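Local coordinates for endoglucanase E (Clostridium thermocellum, PDB 2WAO), which probably removes acetyl groups from plant cell-wall polysaccharides through its family 2 carbohydrate esterase domain, which also binds cellulose-derived glucan, at residues A[130-135]-A[261-266]; A[297-302]-A[309-314]; A[223-226]-A[230-233]. All coordinates share one frame; numbering follows the deposited sequence. Where two conformers were deposited one is given.

Contact 1: residues A[130-135]-A[261-266]. With BGC (beta-D-glucopyranose), chain B; BGC (beta-D-glucopyranose), chain C; BGC (beta-D-glucopyranose), chain D; FMT (formic acid), chain E.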
loop_
_atom_site.group_PDB
_atom_site.type_symbol
_atom_site.label_atom_id
_atom_site.label_comp_id
_atom_site.label_asym_id
_atom_site.label_seq_id
_atom_site.Cartn_x
_atom_site.Cartn_y
_atom_site.Cartn_z
ATOM N N ASP A 130 4.241 6.515 -2.597
ATOM C CA ASP A 130 3.647 7.291 -3.710
ATOM C C ASP A 130 3.155 6.283 -4.753
ATOM O O ASP A 130 2.644 5.199 -4.389
ATOM C CB ASP A 130 4.691 8.311 -4.226
ATOM C CG ASP A 130 6.067 7.630 -4.632
ATOM O OD1 ASP A 130 6.103 6.384 -4.969
ATOM O OD2 ASP A 130 7.103 8.337 -4.654
ATOM N N SER A 131 3.330 6.584 -6.041
ATOM C CA SER A 131 2.777 5.743 -7.104
ATOM C C SER A 131 3.374 4.357 -7.104
ATOM O O SER A 131 2.710 3.411 -7.457
ATOM C CB SER A 131 3.033 6.360 -8.480
ATOM O OG SER A 131 2.521 7.684 -8.534
ATOM N N ILE A 132 4.664 4.262 -6.718
ATOM C CA ILE A 132 5.390 3.010 -6.733
ATOM C C ILE A 132 4.717 2.073 -5.712
ATOM O O ILE A 132 4.460 0.911 -6.012
ATOM C CB ILE A 132 6.890 3.224 -6.399
ATOM C CG1 ILE A 132 7.545 4.120 -7.483
ATOM C CG2 ILE A 132 7.625 1.817 -6.414
ATOM C CD1 ILE A 132 8.855 4.761 -7.033
ATOM N N THR A 133 4.375 2.588 -4.531
ATOM C CA THR A 133 3.732 1.697 -3.531
ATOM C C THR A 133 2.269 1.420 -3.758
ATOM O O THR A 133 1.768 0.343 -3.433
ATOM C CB THR A 133 4.268 1.849 -2.037
ATOM O OG1 THR A 133 3.267 1.788 -0.993
ATOM C CG2 THR A 133 5.327 2.759 -1.874
ATOM N N CYS A 134 1.618 2.331 -4.458
ATOM C CA CYS A 134 0.268 2.096 -5.047
ATOM C C CYS A 134 0.267 1.012 -6.152
ATOM O O CYS A 134 -0.805 0.498 -6.503
ATOM C CB CYS A 134 -0.269 3.422 -5.639
ATOM S SG CYS A 134 -0.729 4.621 -4.355
ATOM N N ALA A 135 1.446 0.704 -6.710
ATOM C CA ALA A 135 1.593 -0.193 -7.871
ATOM C C ALA A 135 0.856 0.384 -9.106
ATOM O O ALA A 135 0.330 -0.395 -9.914
ATOM C CB ALA A 135 1.072 -1.611 -7.585
ATOM N N GLY A 261 14.356 4.381 -4.973
ATOM C CA GLY A 261 14.383 3.636 -6.239
ATOM C C GLY A 261 13.021 2.987 -6.403
ATOM O O GLY A 261 12.250 2.946 -5.455
ATOM N N PRO A 262 12.753 2.399 -7.586
ATOM C CA PRO A 262 13.680 2.261 -8.718
ATOM C C PRO A 262 13.404 3.210 -9.932
ATOM O O PRO A 262 13.942 2.964 -11.017
ATOM C CB PRO A 262 13.355 0.830 -9.155
ATOM C CG PRO A 262 11.840 0.837 -9.047
ATOM C CD PRO A 262 11.505 1.647 -7.817
ATOM N N MET A 263 12.573 4.232 -9.769
ATOM C CA MET A 263 12.193 5.113 -10.881
ATOM C C MET A 263 13.096 6.328 -11.136
ATOM O O MET A 263 13.155 6.808 -12.252
ATOM C CB MET A 263 10.735 5.577 -10.755
ATOM C CG MET A 263 9.758 4.424 -10.879
ATOM S SD MET A 263 8.074 5.071 -10.838
ATOM C CE MET A 263 8.006 5.968 -12.413
ATOM N N LEU A 264 13.787 6.831 -10.116
ATOM C CA LEU A 264 14.679 7.967 -10.301
ATOM C C LEU A 264 15.886 7.582 -11.166
ATOM O O LEU A 264 16.303 6.402 -11.196
ATOM C CB LEU A 264 15.131 8.538 -8.949
ATOM C CG LEU A 264 13.995 9.318 -8.264
ATOM C CD1 LEU A 264 14.528 9.831 -6.936
ATOM C CD2 LEU A 264 13.546 10.522 -9.176
ATOM N N TRP A 265 16.431 8.571 -11.877
ATOM C CA TRP A 265 17.585 8.327 -12.776
ATOM C C TRP A 265 18.460 9.592 -12.729
ATOM O O TRP A 265 18.035 10.675 -12.253
ATOM C CB TRP A 265 17.109 8.064 -14.233
ATOM C CG TRP A 265 16.433 9.265 -14.807
ATOM C CD1 TRP A 265 15.136 9.685 -14.584
ATOM C CD2 TRP A 265 17.040 10.263 -15.642
ATOM N NE1 TRP A 265 14.906 10.875 -15.257
ATOM C CE2 TRP A 265 16.046 11.240 -15.924
ATOM C CE3 TRP A 265 18.323 10.405 -16.207
ATOM C CZ2 TRP A 265 16.300 12.371 -16.717
ATOM C CZ3 TRP A 265 18.581 11.532 -17.030
ATOM C CH2 TRP A 265 17.564 12.494 -17.274
ATOM N N GLY A 266 19.670 9.451 -13.230
ATOM C CA GLY A 266 20.570 10.606 -13.441
ATOM C C GLY A 266 20.838 11.409 -12.190
ATOM O O GLY A 266 20.967 10.850 -11.080
HETATM C C2 BGC B . 12.371 8.716 -18.509
HETATM C C3 BGC B . 11.480 9.529 -17.579
HETATM C C4 BGC B . 10.942 8.667 -16.427
HETATM C C5 BGC B . 11.987 7.726 -15.803
HETATM C C6 BGC B . 11.352 6.692 -14.881
HETATM C C1 BGC B . 13.372 7.952 -17.650
HETATM O O2 BGC B . 13.068 9.604 -19.329
HETATM O O3 BGC B . 10.429 10.061 -18.358
HETATM O O4 BGC B . 10.179 9.530 -15.737
HETATM O O5 BGC B . 12.692 7.049 -16.829
HETATM O O6 BGC B . 12.222 5.598 -14.566
HETATM C C2 BGC C . 16.729 5.071 -17.530
HETATM C C3 BGC C . 15.294 5.434 -17.893
HETATM C C4 BGC C . 15.141 6.939 -18.076
HETATM C C5 BGC C . 16.243 7.496 -18.970
HETATM C C6 BGC C . 16.138 9.012 -19.086
HETATM C C1 BGC C . 17.719 5.759 -18.463
HETATM O O1 BGC C . 19.035 5.481 -18.039
HETATM O O2 BGC C . 16.897 3.674 -17.615
HETATM O O3 BGC C . 14.426 4.994 -16.873
HETATM O O4 BGC C . 14.258 7.210 -18.458
HETATM O O5 BGC C . 17.502 7.152 -18.434
HETATM O O6 BGC C . 17.383 9.540 -19.486
HETATM C C2 BGC D . 2.545 10.590 -15.181
HETATM C C3 BGC D . 1.570 11.425 -14.365
HETATM C C4 BGC D . 1.488 10.875 -12.937
HETATM C C5 BGC D . 2.912 10.824 -12.339
HETATM C C6 BGC D . 2.987 10.371 -10.868
HETATM C C1 BGC D . 3.892 10.524 -14.468
HETATM O O2 BGC D . 2.645 11.137 -16.500
HETATM O O3 BGC D . 0.275 11.386 -14.978
HETATM O O4 BGC D . 0.791 11.842 -12.326
HETATM O O5 BGC D . 3.722 9.993 -13.167
HETATM O O6 BGC D . 2.452 9.063 -10.765
HETATM C C FMT E . 5.518 8.611 -7.447
HETATM O O1 FMT E . 4.496 9.033 -8.007
HETATM O O2 FMT E . 6.281 7.718 -7.844
#
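The Gly-Asp-Ser-Ile block of the SGNH (GDSL) hydrolase fold meets the glycan-binding loop 261-266 here, mainly through Ile132 and Met263. The two side chains lie alongside each other, running opposite ways. The closest pair is Ile132 CG1 and Met263 SD, 3.5 Å apart. Met263 keeps CG beside its backbone N (chi1 -65°) and is extended at the next bond (chi2 -176°), which carries the sulfur to the isoleucine. The CG2 branch of Ile132 touches the proline at CD, with CG2 4.1 Å from Pro262 CD. Pro262 follows a cis peptide bond, and helix 313-331 adds Met319 to this apolar patch. Asp130 caps the short helix 131-134. Its OD1 accepts from Ile132 N at 3.1 Å, on the anti side of the carboxylate and 27° out of its plane. Ser131 stands where GDSL esterases carry their nucleophile and was modelled in two conformers. Ser131 N makes a weak bond to a formate, probably from the crystallisation liquor, that Gly177 N also binds, consistent with an oxyanion hole. Ser131 OG accepts from O6 of the chain D glucose at 2.6 Å. Segment 261-266 binds two more sugar units. Met263 O accepts from O6 of the chain B glucose at 2.8 Å. Trp265 gives one indole face to the chain C glucose, whose C6 sits 3.7 Å above the ring plane, over its centre.

Contact 2: residues A[297-302]-A[309-314]. With BGC (beta-D-glucopyranose), chain C; BGC (beta-D-glucopyranose), chain B; BGC (beta-D-glucopyranose), chain D; BGC (beta-D-glucopyranose), chain F.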
loop_
_atom_site.group_PDB
_atom_site.type_symbol
_atom_site.label_atom_id
_atom_site.label_comp_id
_atom_site.label_asym_id
_atom_site.label_seq_id
_atom_site.Cartn_x
_atom_site.Cartn_y
_atom_site.Cartn_z
ATOM N N PRO A 297 17.845 -0.869 -6.945
ATOM C CA PRO A 297 18.585 -0.446 -8.133
ATOM C C PRO A 297 17.632 0.040 -9.209
ATOM O O PRO A 297 16.531 -0.511 -9.400
ATOM C CB PRO A 297 19.271 -1.750 -8.594
ATOM C CG PRO A 297 19.502 -2.452 -7.307
ATOM C CD PRO A 297 18.203 -2.243 -6.554
ATOM N N GLN A 298 18.048 1.107 -9.875
ATOM C CA GLN A 298 17.237 1.725 -10.925
ATOM C C GLN A 298 16.780 0.685 -11.961
ATOM O O GLN A 298 17.567 -0.155 -12.402
ATOM C CB GLN A 298 18.100 2.765 -11.597
ATOM C CG GLN A 298 17.388 3.524 -12.647
ATOM C CD GLN A 298 18.329 4.353 -13.507
ATOM O OE1 GLN A 298 19.510 4.574 -13.181
ATOM N NE2 GLN A 298 17.800 4.820 -14.602
ATOM N N GLN A 299 15.515 0.738 -12.335
ATOM C CA GLN A 299 15.001 -0.141 -13.398
ATOM C C GLN A 299 15.718 0.257 -14.706
ATOM O O GLN A 299 15.901 1.441 -14.990
ATOM C CB GLN A 299 13.455 -0.060 -13.511
ATOM C CG GLN A 299 12.944 1.310 -13.833
ATOM C CD GLN A 299 11.409 1.498 -13.747
ATOM O OE1 GLN A 299 10.636 0.568 -13.414
ATOM N NE2 GLN A 299 10.977 2.732 -14.045
ATOM N N ASP A 300 16.203 -0.737 -15.443
ATOM C CA ASP A 300 16.936 -0.460 -16.654
ATOM C C ASP A 300 16.234 -0.938 -17.932
ATOM O O ASP A 300 16.810 -0.841 -19.021
ATOM C CB ASP A 300 18.357 -1.032 -16.556
ATOM C CG ASP A 300 18.374 -2.539 -16.351
ATOM O OD1 ASP A 300 17.313 -3.216 -16.482
ATOM O OD2 ASP A 300 19.461 -3.056 -16.061
ATOM N N GLY A 301 14.994 -1.425 -17.817
ATOM C CA GLY A 301 14.291 -1.952 -18.985
ATOM C C GLY A 301 14.398 -3.449 -19.183
ATOM O O GLY A 301 13.566 -4.045 -19.877
ATOM N N SER A 302 15.386 -4.064 -18.549
ATOM C CA SER A 302 15.539 -5.518 -18.637
ATOM C C SER A 302 14.388 -6.268 -17.912
ATOM O O SER A 302 14.188 -7.478 -18.140
ATOM C CB SER A 302 16.891 -5.951 -18.121
ATOM O OG SER A 302 16.856 -5.969 -16.710
ATOM N N TRP A 309 5.997 4.437 -17.361
ATOM C CA TRP A 309 7.316 3.982 -16.846
ATOM C C TRP A 309 7.305 3.505 -15.397
ATOM O O TRP A 309 8.389 3.333 -14.802
ATOM C CB TRP A 309 8.351 5.110 -16.922
ATOM C CG TRP A 309 8.602 5.679 -18.293
ATOM C CD1 TRP A 309 7.778 6.482 -19.013
ATOM C CD2 TRP A 309 9.790 5.513 -19.075
ATOM N NE1 TRP A 309 8.366 6.809 -20.215
ATOM C CE2 TRP A 309 9.605 6.232 -20.271
ATOM C CE3 TRP A 309 10.981 4.796 -18.887
ATOM C CZ2 TRP A 309 10.561 6.264 -21.279
ATOM C CZ3 TRP A 309 11.952 4.839 -19.891
ATOM C CH2 TRP A 309 11.733 5.575 -21.068
ATOM N N HIS A 310 6.123 3.312 -14.786
ATOM C CA HIS A 310 6.130 2.785 -13.420
ATOM C C HIS A 310 6.561 1.304 -13.408
ATOM O O HIS A 310 6.584 0.623 -14.492
ATOM C CB HIS A 310 4.766 3.005 -12.758
ATOM C CG HIS A 310 4.496 4.455 -12.479
ATOM N ND1 HIS A 310 4.249 5.362 -13.483
ATOM C CD2 HIS A 310 4.518 5.170 -11.327
ATOM C CE1 HIS A 310 4.076 6.571 -12.963
ATOM N NE2 HIS A 310 4.218 6.478 -11.653
ATOM N N PRO A 311 6.939 0.777 -12.212
ATOM C CA PRO A 311 7.497 -0.593 -12.233
ATOM C C PRO A 311 6.535 -1.700 -12.714
ATOM O O PRO A 311 5.361 -1.693 -12.368
ATOM C CB PRO A 311 7.955 -0.826 -10.779
ATOM C CG PRO A 311 8.188 0.590 -10.234
ATOM C CD PRO A 311 7.055 1.388 -10.875
ATOM N N SER A 312 7.096 -2.659 -13.467
ATOM C CA SER A 312 6.389 -3.881 -13.877
ATOM C C SER A 312 6.255 -4.816 -12.654
ATOM O O SER A 312 6.920 -4.583 -11.602
ATOM C CB SER A 312 7.249 -4.598 -14.936
ATOM O OG SER A 312 8.481 -5.014 -14.341
ATOM N N ILE A 313 5.450 -5.878 -12.784
ATOM C CA ILE A 313 5.379 -6.862 -11.707
ATOM C C ILE A 313 6.749 -7.491 -11.460
ATOM O O ILE A 313 7.137 -7.701 -10.299
ATOM C CB ILE A 313 4.285 -7.895 -11.958
ATOM C CG1 ILE A 313 2.935 -7.207 -11.666
ATOM C CG2 ILE A 313 4.447 -9.090 -10.981
ATOM C CD1 ILE A 313 1.802 -7.880 -12.307
ATOM N N ALA A 314 7.495 -7.796 -12.535
ATOM C CA ALA A 314 8.838 -8.305 -12.321
ATOM C C ALA A 314 9.738 -7.408 -11.463
ATOM O O ALA A 314 10.480 -7.895 -10.601
ATOM C CB ALA A 314 9.514 -8.627 -13.705
HETATM C C2 BGC C . 16.729 5.071 -17.530
HETATM C C3 BGC C . 15.294 5.434 -17.893
HETATM C C4 BGC C . 15.141 6.939 -18.076
HETATM C C5 BGC C . 16.243 7.496 -18.970
HETATM C C6 BGC C . 16.138 9.012 -19.086
HETATM C C1 BGC C . 17.719 5.759 -18.463
HETATM O O1 BGC C . 19.035 5.481 -18.039
HETATM O O2 BGC C . 16.897 3.674 -17.615
HETATM O O3 BGC C . 14.426 4.994 -16.873
HETATM O O4 BGC C . 14.258 7.210 -18.458
HETATM O O5 BGC C . 17.502 7.152 -18.434
HETATM O O6 BGC C . 17.383 9.540 -19.486
HETATM C C2 BGC B . 12.371 8.716 -18.509
HETATM C C3 BGC B . 11.480 9.529 -17.579
HETATM C C4 BGC B . 10.942 8.667 -16.427
HETATM C C5 BGC B . 11.987 7.726 -15.803
HETATM C C6 BGC B . 11.352 6.692 -14.881
HETATM C C1 BGC B . 13.372 7.952 -17.650
HETATM O O2 BGC B . 13.068 9.604 -19.329
HETATM O O3 BGC B . 10.429 10.061 -18.358
HETATM O O4 BGC B . 10.179 9.530 -15.737
HETATM O O5 BGC B . 12.692 7.049 -16.829
HETATM O O6 BGC B . 12.222 5.598 -14.566
HETATM C C2 BGC D . 2.545 10.590 -15.181
HETATM C C3 BGC D . 1.570 11.425 -14.365
HETATM C C4 BGC D . 1.488 10.875 -12.937
HETATM C C5 BGC D . 2.912 10.824 -12.339
HETATM C C6 BGC D . 2.987 10.371 -10.868
HETATM C C1 BGC D . 3.892 10.524 -14.468
HETATM O O2 BGC D . 2.645 11.137 -16.500
HETATM O O3 BGC D . 0.275 11.386 -14.978
HETATM O O4 BGC D . 0.791 11.842 -12.326
HETATM O O5 BGC D . 3.722 9.993 -13.167
HETATM O O6 BGC D . 2.452 9.063 -10.765
HETATM C C2 BGC F . 8.380 9.625 -14.149
HETATM C C3 BGC F . 6.879 9.397 -13.985
HETATM C C4 BGC F . 6.108 10.033 -15.131
HETATM C C5 BGC F . 6.656 9.563 -16.483
HETATM C C6 BGC F . 6.010 10.430 -17.569
HETATM C C1 BGC F . 8.832 9.157 -15.546
HETATM O O2 BGC F . 9.111 8.924 -13.146
HETATM O O3 BGC F . 6.458 9.931 -12.751
HETATM O O4 BGC F . 4.814 9.703 -15.174
HETATM O O5 BGC F . 8.075 9.729 -16.597
HETATM O O6 BGC F . 6.596 9.972 -18.740
HETATM O O HOH W 1 9.867 -1.918 -14.333
#
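Gln299 lays its carboxamide against the backbone of Trp309 and Pro311. Its CG stands between the backbone N and the carbonyl carbon (chi1 60°), and the chain beyond is extended, which brings the amide to segment 309-314. NE2 donates to Trp309 O at 2.8 Å, with the carbonyl pointing almost straight at the donor. The same nitrogen gives a longer bond of 3.2 Å to O6 of the chain B glucose. OE1 rests 3.5 Å from Pro311 CA and accepts from a water, which in turn accepts a hydrogen bond from Ser312 N. Both ends of the amide are thus engaged, which should fix its rotation. Trp309 presents one indole face to the chain B glucose, with C2 offset toward the rim, 3.9 Å above the plane. His310 meets the chain D glucose at its ring edge, its NE2 3.3 Å from O6. His310 ND1 is held by Glu307 O, and the ring stacks on Tyr136. This residue sits at the position of the conserved histidine of SGNH hydrolases and lines the glycan pocket. The 297-302 loop follows strand 291-295 of the parallel sheet, and the 309-314 segment enters helix 313-331, where Ser312 is the N-cap and bonds Thr315 N.

Contact 3: residues A[223-226]-A[230-233]. With FMT (formic acid), chain H.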
loop_
_atom_site.group_PDB
_atom_site.type_symbol
_atom_site.label_atom_id
_atom_site.label_comp_id
_atom_site.label_asym_id
_atom_site.label_seq_id
_atom_site.Cartn_x
_atom_site.Cartn_y
_atom_site.Cartn_z
ATOM N N THR A 223 10.555 10.316 -5.148
ATOM C CA THR A 223 10.476 10.304 -6.633
ATOM C C THR A 223 9.856 11.580 -7.214
ATOM O O THR A 223 10.393 12.187 -8.169
ATOM C CB THR A 223 9.711 9.044 -7.195
ATOM O OG1 THR A 223 10.395 7.874 -6.748
ATOM C CG2 THR A 223 9.726 9.015 -8.732
ATOM N N ASN A 224 8.780 12.041 -6.591
ATOM C CA ASN A 224 8.085 13.209 -7.133
ATOM C C ASN A 224 8.829 14.489 -6.782
ATOM O O ASN A 224 8.624 15.511 -7.412
ATOM C CB ASN A 224 6.597 13.192 -6.699
ATOM C CG ASN A 224 5.893 12.039 -7.294
ATOM O OD1 ASN A 224 5.466 11.091 -6.576
ATOM N ND2 ASN A 224 5.904 11.990 -8.607
ATOM N N ASP A 225 9.682 14.428 -5.762
ATOM C CA ASP A 225 10.541 15.574 -5.395
ATOM C C ASP A 225 11.733 15.789 -6.353
ATOM O O ASP A 225 12.352 16.843 -6.312
ATOM C CB ASP A 225 11.040 15.425 -3.964
ATOM C CG ASP A 225 9.867 15.443 -2.950
ATOM O OD1 ASP A 225 9.402 16.555 -2.619
ATOM O OD2 ASP A 225 9.393 14.360 -2.508
ATOM N N PHE A 226 12.063 14.778 -7.166
ATOM C CA PHE A 226 13.231 14.862 -8.079
ATOM C C PHE A 226 12.962 14.442 -9.506
ATOM O O PHE A 226 13.906 14.395 -10.306
ATOM C CB PHE A 226 14.456 14.065 -7.498
ATOM C CG PHE A 226 14.909 14.591 -6.208
ATOM C CD1 PHE A 226 15.817 15.684 -6.163
ATOM C CD2 PHE A 226 14.377 14.076 -5.001
ATOM C CE1 PHE A 226 16.203 16.257 -4.982
ATOM C CE2 PHE A 226 14.761 14.663 -3.778
ATOM C CZ PHE A 226 15.680 15.744 -3.767
ATOM N N PHE A 230 14.140 19.620 -9.253
ATOM C CA PHE A 230 14.782 19.041 -8.059
ATOM C C PHE A 230 14.431 19.850 -6.810
ATOM O O PHE A 230 14.684 21.060 -6.776
ATOM C CB PHE A 230 16.316 19.008 -8.192
ATOM C CG PHE A 230 16.836 18.172 -9.354
ATOM C CD1 PHE A 230 16.083 17.112 -9.885
ATOM C CD2 PHE A 230 18.092 18.434 -9.879
ATOM C CE1 PHE A 230 16.587 16.339 -10.961
ATOM C CE2 PHE A 230 18.593 17.676 -10.945
ATOM C CZ PHE A 230 17.844 16.621 -11.470
ATOM N N ALA A 231 13.904 19.207 -5.767
ATOM C CA ALA A 231 13.553 19.923 -4.522
ATOM C C ALA A 231 14.807 20.497 -3.856
ATOM O O ALA A 231 15.879 19.891 -3.909
ATOM C CB ALA A 231 12.850 18.962 -3.532
ATOM N N ASP A 232 14.629 21.621 -3.167
ATOM C CA ASP A 232 15.659 22.242 -2.327
ATOM C C ASP A 232 16.189 21.259 -1.274
ATOM O O ASP A 232 15.386 20.621 -0.578
ATOM C CB ASP A 232 15.044 23.456 -1.624
ATOM C CG ASP A 232 16.001 24.102 -0.614
ATOM O OD1 ASP A 232 16.998 24.712 -1.085
ATOM O OD2 ASP A 232 15.767 24.020 0.632
ATOM N N LYS A 233 17.511 21.135 -1.141
ATOM C CA LYS A 233 18.058 20.198 -0.155
ATOM C C LYS A 233 17.541 20.410 1.280
ATOM O O LYS A 233 17.050 19.477 1.905
ATOM C CB LYS A 233 19.569 20.190 -0.132
ATOM C CG LYS A 233 20.129 19.136 0.827
ATOM C CD LYS A 233 21.637 19.126 0.851
ATOM C CE LYS A 233 22.133 18.029 1.789
ATOM N NZ LYS A 233 23.614 17.874 1.659
HETATM C C FMT H . 15.967 19.945 -12.196
HETATM O O1 FMT H . 16.506 20.319 -13.242
HETATM O O2 FMT H . 15.761 20.708 -11.251
#
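Phe226 and Phe230 both set CG beside the backbone N, opposite the carbonyl carbon (chi1 -61° in each), and with these torsions the side chains cross at about a right angle. This brings Phe226 CD1 to 3.9 Å from Phe230 CB, so the first ring meets the stem of the second side chain. The Phe230 ring is engaged instead by the backbone of its partner. Phe226 O lies in the plane of that ring, at its edge, 3.4 Å from Phe230 CE1. One face of the ring takes a formate, probably from the crystallisation liquor, whose carbon is centred 3.3 Å above it. The formate O2 accepts a straight bond from Phe230 N at 2.8 Å. A backbone bond closes the loop between the segments: Ala231 N donates to Asp225 O at 2.9 Å. The methyl of Ala231 is tucked against the same residue, its CB 4.0 Å from Asp225 CB. The Asp225 carboxylate turns to another loop, where OD1 accepts from Thr181 N and OD2 from Leu180 N. Phe226 also meets Phe236 edge-to-face, while Phe230 touches Thr267 and Leu271 of helix 266-285. Asp232 N-caps helix 233-250 by accepting from Lys235 N. The segment 223-226 carries the Asn-Asp of the Gly-x-Asn-Asp block that is a signature of SGNH hydrolases, and the loop joins that block to the next helix.

All three contacts lie in the SGNH hydrolase domain, beyond the C-terminal ends of strands in its parallel sheet. Segments 130-135, 223-226, 261-266 and 297-302 follow strands 123-129, 216-220, 255-260 and 291-295. Contact 3 falls between the two halves of contact 1 along the chain, and contact 2 comes last. The centres of contacts 1 and 2 are about 9 Å apart, and both touch three of the same glucose units. Contact 3 lies about 13 Å from contact 1, centre to centre, with Thr223 packing on Ile132 and Asp130. It is about 21 Å from contact 2. Contacts 1 and 2 thus line the glycan cleft together, while contact 3 adjoins it through Thr223 and Asn224, next to Asp130.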